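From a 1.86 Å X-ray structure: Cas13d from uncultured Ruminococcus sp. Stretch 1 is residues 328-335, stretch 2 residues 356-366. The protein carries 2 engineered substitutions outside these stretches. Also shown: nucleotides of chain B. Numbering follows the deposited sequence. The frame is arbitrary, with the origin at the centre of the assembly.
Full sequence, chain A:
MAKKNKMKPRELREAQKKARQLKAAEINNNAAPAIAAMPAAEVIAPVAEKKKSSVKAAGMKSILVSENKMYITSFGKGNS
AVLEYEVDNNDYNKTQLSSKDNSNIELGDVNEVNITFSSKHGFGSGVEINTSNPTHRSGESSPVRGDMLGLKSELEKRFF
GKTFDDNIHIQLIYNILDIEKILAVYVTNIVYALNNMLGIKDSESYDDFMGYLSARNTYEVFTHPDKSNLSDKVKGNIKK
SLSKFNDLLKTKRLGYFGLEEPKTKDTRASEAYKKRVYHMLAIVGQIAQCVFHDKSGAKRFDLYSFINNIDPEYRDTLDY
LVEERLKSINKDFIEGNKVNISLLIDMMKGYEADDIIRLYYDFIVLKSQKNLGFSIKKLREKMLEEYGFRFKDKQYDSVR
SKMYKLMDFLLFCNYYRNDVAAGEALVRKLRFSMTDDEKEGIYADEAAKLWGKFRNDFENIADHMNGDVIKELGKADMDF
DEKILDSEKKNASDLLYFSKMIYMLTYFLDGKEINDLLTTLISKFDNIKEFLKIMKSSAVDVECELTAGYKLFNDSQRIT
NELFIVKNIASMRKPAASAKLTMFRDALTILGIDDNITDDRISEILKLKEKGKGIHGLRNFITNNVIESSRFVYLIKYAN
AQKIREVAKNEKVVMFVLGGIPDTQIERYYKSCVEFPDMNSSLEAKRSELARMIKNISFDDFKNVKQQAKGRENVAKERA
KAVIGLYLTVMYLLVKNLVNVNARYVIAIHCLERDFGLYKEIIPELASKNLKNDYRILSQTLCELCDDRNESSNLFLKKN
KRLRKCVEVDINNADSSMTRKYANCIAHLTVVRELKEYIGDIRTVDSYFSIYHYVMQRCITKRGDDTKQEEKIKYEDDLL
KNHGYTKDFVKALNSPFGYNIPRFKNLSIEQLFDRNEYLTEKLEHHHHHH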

# COMPACT_ATOMS: atom_id res chain seq x y z
N SER A 328 1.31 25.10 1.11
CA SER A 328 2.60 25.10 1.84
C SER A 328 3.77 24.82 0.90
O SER A 328 4.81 25.38 1.10
N ILE A 329 3.64 23.88 -0.03
CA ILE A 329 4.73 23.62 -1.00
C ILE A 329 4.90 24.79 -1.98
O ILE A 329 6.02 25.17 -2.26
N ASN A 330 3.80 25.26 -2.54
CA ASN A 330 3.75 26.30 -3.59
C ASN A 330 4.15 27.70 -3.11
O ASN A 330 4.72 28.42 -3.89
N LYS A 331 3.80 28.07 -1.88
CA LYS A 331 4.07 29.46 -1.46
C LYS A 331 5.57 29.71 -1.37
O LYS A 331 6.22 29.04 -0.60
N ASP A 332 6.08 30.65 -2.15
CA ASP A 332 7.52 31.00 -2.09
C ASP A 332 8.37 29.74 -2.29
O ASP A 332 9.30 29.55 -1.55
N PHE A 333 8.06 28.96 -3.31
CA PHE A 333 8.81 27.71 -3.57
C PHE A 333 10.29 28.01 -3.86
O PHE A 333 11.14 27.30 -3.40
N ILE A 334 10.56 29.04 -4.65
CA ILE A 334 11.98 29.33 -5.00
C ILE A 334 12.77 29.69 -3.75
O ILE A 334 13.83 29.14 -3.55
N GLU A 335 12.25 30.58 -2.92
CA GLU A 335 12.96 30.98 -1.68
C GLU A 335 13.08 29.75 -0.77
O GLU A 335 14.10 29.57 -0.17
N ILE A 356 15.88 25.88 -15.20
CA ILE A 356 16.32 25.05 -14.05
C ILE A 356 15.26 25.13 -12.95
O ILE A 356 14.96 24.12 -12.36
N ILE A 357 14.73 26.31 -12.70
CA ILE A 357 13.72 26.49 -11.63
C ILE A 357 12.47 25.68 -11.98
O ILE A 357 11.96 25.02 -11.11
N ARG A 358 12.03 25.73 -13.23
CA ARG A 358 10.84 24.96 -13.63
C ARG A 358 11.12 23.46 -13.51
O ARG A 358 10.27 22.75 -13.01
N LEU A 359 12.30 23.03 -13.93
CA LEU A 359 12.66 21.59 -13.83
C LEU A 359 12.71 21.17 -12.37
O LEU A 359 12.32 20.07 -12.07
N TYR A 360 13.24 22.02 -11.51
CA TYR A 360 13.35 21.70 -10.07
C TYR A 360 11.97 21.57 -9.44
O TYR A 360 11.76 20.68 -8.64
N TYR A 361 11.04 22.43 -9.83
CA TYR A 361 9.66 22.31 -9.30
C TYR A 361 9.12 20.95 -9.75
O TYR A 361 8.47 20.30 -8.98
N ASP A 362 9.40 20.57 -10.98
CA ASP A 362 8.93 19.27 -11.51
C ASP A 362 9.56 18.15 -10.68
O ASP A 362 8.85 17.31 -10.21
N PHE A 363 10.85 18.25 -10.44
CA PHE A 363 11.60 17.21 -9.71
C PHE A 363 11.00 17.01 -8.31
O PHE A 363 10.98 15.90 -7.86
N ILE A 364 10.65 18.09 -7.62
CA ILE A 364 10.06 17.97 -6.26
C ILE A 364 8.59 17.52 -6.25
O ILE A 364 8.28 16.58 -5.57
N VAL A 365 7.74 18.19 -7.01
CA VAL A 365 6.27 17.99 -6.94
C VAL A 365 5.74 16.97 -7.95
O VAL A 365 4.87 16.21 -7.58
N LEU A 366 6.15 17.08 -9.21
CA LEU A 366 5.69 16.16 -10.27
C LEU A 366 6.50 14.86 -10.27
O LEU A 366 5.95 13.85 -10.66

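Phe333 is the centre of this contact and covers more surface than any other residue in it. Its CA-to-CB bond points toward the helix of stretch 2, and chi1 near 176° (t) extends the flat ring against that helix, where CZ comes 3.7 Å from the backbone CA of Tyr361. A broad, apolar ring suits such a place because it can meet several neighbours at once. Tyr361, also t at chi1, turns its edge toward one face of Phe333; the ring centroids lie 5.0 Å apart with planes at 68°, and Phe333 CD2 to Tyr361 CD1 is 3.8 Å. At the edge of the Phe333 ring sits Ile364 CG1, 4.1 Å from Phe333 CZ.

Tyrosine serves here both as an aromatic and as a donor: Tyr361 OH gives a hydrogen bond to Asn330 OD1 at 2.7 Å, so a polar group is satisfied within a buried setting. Asn330 (chi1 m) leaves CA sideways, yet its end reaches the hydroxyl.

Branched aliphatic residues fill the flanks. Ile334 CD1 meets Ile357 CG2 at 3.7 Å, both side chains mt, while Ile329 CG2 meets Val365 CG2 at 3.7 Å. The RNA nucleotide U43 of chain B also touches both stretches: its O4' lies 3.5 Å from Ile364 CG2, and its O2 3.6 Å from Ile329 CA.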

# COMPACT_ATOMS: atom_id res chain seq x y z
CB SER A 328 2.58 24.17 3.01
OG SER A 328 2.28 22.85 2.62
CB ILE A 329 4.39 22.35 -1.80
CG1 ILE A 329 4.27 21.12 -0.90
CG2 ILE A 329 5.37 22.13 -2.92
CD1 ILE A 329 3.47 20.01 -1.51
CB ASN A 330 2.41 26.33 -4.30
CG ASN A 330 2.22 25.12 -5.18
OD1 ASN A 330 3.18 24.45 -5.49
ND2 ASN A 330 1.00 24.83 -5.55
CB LYS A 331 3.39 29.73 -0.12
CG LYS A 331 2.95 31.16 0.12
CD LYS A 331 2.77 31.49 1.58
CE LYS A 331 3.01 32.95 1.89
NZ LYS A 331 3.56 33.13 3.25
CB ASP A 332 7.83 31.78 -0.81
CG ASP A 332 7.12 33.12 -0.77
OD1 ASP A 332 7.12 33.82 -1.78
OD2 ASP A 332 6.54 33.43 0.26
CB PHE A 333 8.19 26.97 -4.74
CG PHE A 333 8.94 25.73 -5.15
CD1 PHE A 333 9.98 25.81 -6.06
CD2 PHE A 333 8.62 24.50 -4.61
CE1 PHE A 333 10.67 24.67 -6.44
CE2 PHE A 333 9.31 23.37 -5.00
CZ PHE A 333 10.33 23.46 -5.90
CB ILE A 334 12.06 30.41 -6.08
CG1 ILE A 334 11.28 30.00 -7.33
CG2 ILE A 334 13.51 30.71 -6.40
CD1 ILE A 334 11.29 31.03 -8.43
CB GLU A 335 12.20 32.11 -1.00
CG GLU A 335 12.84 32.58 0.28
CD GLU A 335 14.14 33.34 0.11
OE1 GLU A 335 14.49 33.67 -1.02
OE2 GLU A 335 14.79 33.60 1.12
CB ILE A 356 17.70 25.51 -13.57
CG1 ILE A 356 18.77 25.11 -14.59
CG2 ILE A 356 18.03 24.98 -12.19
CD1 ILE A 356 20.08 25.79 -14.38
CB ILE A 357 13.44 27.98 -11.41
CG1 ILE A 357 14.65 28.68 -10.79
CG2 ILE A 357 12.20 28.17 -10.58
CD1 ILE A 357 14.60 30.18 -10.84
CB ARG A 358 10.38 25.41 -15.01
CG ARG A 358 9.86 26.85 -15.00
CD ARG A 358 9.14 27.24 -16.27
NE ARG A 358 10.03 27.15 -17.41
CZ ARG A 358 10.55 28.18 -18.04
NH1 ARG A 358 10.25 29.41 -17.67
NH2 ARG A 358 11.39 27.99 -19.04
CB LEU A 359 13.99 21.34 -14.54
CG LEU A 359 13.91 21.27 -16.06
CD1 LEU A 359 15.27 21.44 -16.69
CD2 LEU A 359 13.28 19.97 -16.51
CB TYR A 360 14.29 22.65 -9.33
CG TYR A 360 14.73 22.09 -8.01
CD1 TYR A 360 15.72 21.14 -7.94
CD2 TYR A 360 14.13 22.47 -6.83
CE1 TYR A 360 16.13 20.60 -6.74
CE2 TYR A 360 14.52 21.95 -5.62
CZ TYR A 360 15.52 21.01 -5.57
OH TYR A 360 15.92 20.50 -4.38
CB TYR A 361 8.75 23.43 -9.78
CG TYR A 361 7.34 23.32 -9.25
CD1 TYR A 361 7.01 23.86 -8.02
CD2 TYR A 361 6.36 22.66 -9.94
CE1 TYR A 361 5.74 23.75 -7.50
CE2 TYR A 361 5.08 22.53 -9.43
CZ TYR A 361 4.77 23.08 -8.21
OH TYR A 361 3.52 22.99 -7.69
CB ASP A 362 9.33 19.10 -12.97
CG ASP A 362 8.97 17.77 -13.60
OD1 ASP A 362 9.00 16.76 -12.92
OD2 ASP A 362 8.70 17.77 -14.78
CB PHE A 363 13.06 17.62 -9.65
CG PHE A 363 13.97 16.72 -8.86
CD1 PHE A 363 14.50 15.57 -9.43
CD2 PHE A 363 14.33 17.03 -7.57
CE1 PHE A 363 15.34 14.76 -8.71
CE2 PHE A 363 15.17 16.21 -6.86
CZ PHE A 363 15.67 15.07 -7.43
CB ILE A 364 10.23 19.29 -5.50
CG1 ILE A 364 11.70 19.64 -5.30
CG2 ILE A 364 9.48 19.26 -4.18
CD1 ILE A 364 12.43 18.70 -4.39
CB VAL A 365 5.55 19.34 -7.09
CG1 VAL A 365 4.05 19.19 -7.03
CG2 VAL A 365 6.03 20.34 -6.06
CB LEU A 366 5.76 16.87 -11.62
CG LEU A 366 4.83 18.07 -11.79
CD1 LEU A 366 3.42 17.73 -11.42
CD2 LEU A 366 5.29 19.23 -10.96
P U B 43 10.41 15.08 -0.81
OP1 U B 43 9.48 14.43 -1.81
OP2 U B 43 11.85 14.84 -0.91
O5' U B 43 10.08 16.63 -0.97
C5' U B 43 10.67 17.60 -0.09
C4' U B 43 10.55 18.98 -0.70
O4' U B 43 9.14 19.29 -0.69
C3' U B 43 11.20 20.12 0.10
O3' U B 43 12.54 20.21 -0.36
C2' U B 43 10.31 21.31 -0.27
O2' U B 43 10.65 21.66 -1.59
C1' U B 43 8.93 20.66 -0.33
N1 U B 43 8.19 20.70 0.94
C2 U B 43 7.73 21.92 1.38
O2 U B 43 7.86 22.94 0.74
N3 U B 43 7.09 21.89 2.59
C4 U B 43 6.87 20.80 3.39
O4 U B 43 6.27 20.95 4.45
C5 U B 43 7.37 19.58 2.87
C6 U B 43 8.00 19.56 1.69